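Local coordinates for peptidase M42 (PDB 5DS0), which probably acts as a dinuclear-metal aminopeptidase of the M42 (TET) family, removing residues from the N-terminal ends of peptides inside a twelve-subunit assembly, at residues C[48-53]-C[205-210]. Sequence-based numbering, arbitrary orientation.
Sequences SVTFIA and TVYGSA
Strands 49-53 and 205-210 run antiparallel as neighbours in the central mixed sheet of the M42 catalytic domain, the fold that carries the two cobalt ions. Strand 205-210 is flanked on its other edge by the parallel strand 60-66, and strand 49-53 by strand 40-43. Three hydrogen-bonded pairs, Val49 with Ala210, Phe51 with Gly208 and Ala53 with Val206, alternate with two non-hydrogen-bonded pairs.

Ala210 has the most surface buried here. Its methyl, small enough to sit beside a branched neighbour, lies 4.3 Å from Val49 CG2. Its backbone pairing is uneven: Ala210 N meets Val49 O at 2.8 Å with C=O...N almost straight (172°), whereas Val49 N to Ala210 O is weak at 3.4 Å.

Thr50, Ile52, Tyr207 and Ser209 share the opposite face, where all but Ile52 touch helix 219-228. Beta-branched Thr50 suits the strand and carries one hydroxyl and one methyl: OG1, beside the backbone N, shares a hydrogen bond of 2.9 Å with Ser209 OG, while CG2, anti to that N, rests 3.9 Å from Tyr207 CB, near the plane of the ring at its edge. Ile52, also beta-branched, sets CG1 anti to its carbonyl carbon (chi1 -54°) and stretches CD1 outward (chi2 171°), alongside Tyr207, to end 3.6 Å from Tyr207 CE2. CG2, anti to the backbone N, points across to strand 205-210 and meets Thr205 CG2 obliquely at 3.6 Å. An alanine here would lose both branches and would probably loosen the Tyr207 ring and the Thr205 methyl together.

On the face of Ala210, Val206 pairs with Ala53, and Phe51 swings its ring away from side-chain-less Gly208 toward Cys30 and Met34 of helix 24-34, though Phe51 CD2 stays 3.4 Å from Gly208 O.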
# COMPACT_ATOMS: atom_id res chain seq x y z
N SER C 48 -35.49 -10.14 -35.37
CA SER C 48 -36.60 -9.44 -34.71
C SER C 48 -37.88 -9.71 -35.47
O SER C 48 -37.91 -9.56 -36.69
CB SER C 48 -36.40 -7.92 -34.68
OG SER C 48 -35.12 -7.56 -34.21
N VAL C 49 -38.92 -10.12 -34.76
CA VAL C 49 -40.25 -10.20 -35.37
C VAL C 49 -41.13 -9.06 -34.83
O VAL C 49 -41.06 -8.69 -33.66
CB VAL C 49 -40.96 -11.58 -35.25
CG1 VAL C 49 -40.08 -12.82 -35.47
CG2 VAL C 49 -41.56 -11.70 -33.89
N THR C 50 -41.96 -8.52 -35.71
CA THR C 50 -42.76 -7.36 -35.45
C THR C 50 -44.20 -7.62 -35.91
O THR C 50 -44.44 -8.04 -37.03
CB THR C 50 -42.18 -6.13 -36.20
OG1 THR C 50 -40.78 -5.98 -35.91
CG2 THR C 50 -42.93 -4.85 -35.82
N PHE C 51 -45.15 -7.32 -35.03
CA PHE C 51 -46.56 -7.59 -35.27
C PHE C 51 -47.29 -6.29 -35.50
O PHE C 51 -47.21 -5.38 -34.67
CB PHE C 51 -47.15 -8.28 -34.05
CG PHE C 51 -46.40 -9.51 -33.66
CD1 PHE C 51 -46.55 -10.67 -34.39
CD2 PHE C 51 -45.54 -9.50 -32.58
CE1 PHE C 51 -45.85 -11.82 -34.05
CE2 PHE C 51 -44.85 -10.64 -32.22
CZ PHE C 51 -45.01 -11.80 -32.95
N ILE C 52 -48.04 -6.22 -36.60
CA ILE C 52 -48.73 -5.00 -36.99
C ILE C 52 -50.22 -5.11 -36.72
O ILE C 52 -50.88 -6.07 -37.14
CB ILE C 52 -48.51 -4.69 -38.47
CG1 ILE C 52 -47.00 -4.64 -38.76
CG2 ILE C 52 -49.15 -3.36 -38.83
CD1 ILE C 52 -46.65 -4.54 -40.23
N ALA C 53 -50.76 -4.13 -36.01
CA ALA C 53 -52.20 -3.95 -35.84
C ALA C 53 -52.59 -2.71 -36.64
O ALA C 53 -52.21 -1.59 -36.26
CB ALA C 53 -52.56 -3.80 -34.37
N THR C 205 -51.39 3.12 -36.78
CA THR C 205 -50.93 1.75 -37.01
C THR C 205 -49.88 1.43 -35.96
O THR C 205 -48.96 2.20 -35.73
CB THR C 205 -50.37 1.59 -38.44
OG1 THR C 205 -51.42 1.81 -39.40
CG2 THR C 205 -49.80 0.20 -38.64
N VAL C 206 -50.05 0.27 -35.32
CA VAL C 206 -49.20 -0.13 -34.22
C VAL C 206 -48.26 -1.24 -34.65
O VAL C 206 -48.70 -2.28 -35.11
CB VAL C 206 -50.06 -0.62 -33.04
CG1 VAL C 206 -49.20 -1.23 -31.95
CG2 VAL C 206 -50.88 0.53 -32.48
N TYR C 207 -46.96 -1.02 -34.47
CA TYR C 207 -45.96 -2.03 -34.74
C TYR C 207 -45.42 -2.53 -33.40
O TYR C 207 -44.68 -1.84 -32.72
CB TYR C 207 -44.82 -1.45 -35.57
CG TYR C 207 -45.20 -1.05 -36.98
CD1 TYR C 207 -46.02 0.05 -37.22
CD2 TYR C 207 -44.72 -1.76 -38.09
CE1 TYR C 207 -46.36 0.43 -38.52
CE2 TYR C 207 -45.06 -1.40 -39.38
CZ TYR C 207 -45.88 -0.31 -39.59
OH TYR C 207 -46.21 0.07 -40.88
N GLY C 208 -45.82 -3.74 -33.02
CA GLY C 208 -45.37 -4.34 -31.78
C GLY C 208 -44.20 -5.26 -32.05
O GLY C 208 -44.36 -6.31 -32.65
N SER C 209 -43.04 -4.89 -31.57
CA SER C 209 -41.83 -5.54 -31.99
C SER C 209 -41.08 -6.27 -30.88
O SER C 209 -40.78 -5.71 -29.84
CB SER C 209 -40.92 -4.52 -32.65
OG SER C 209 -39.88 -5.17 -33.32
N ALA C 210 -40.77 -7.53 -31.14
CA ALA C 210 -39.94 -8.34 -30.25
C ALA C 210 -38.50 -8.34 -30.76
O ALA C 210 -38.10 -9.21 -31.54
CB ALA C 210 -40.49 -9.76 -30.20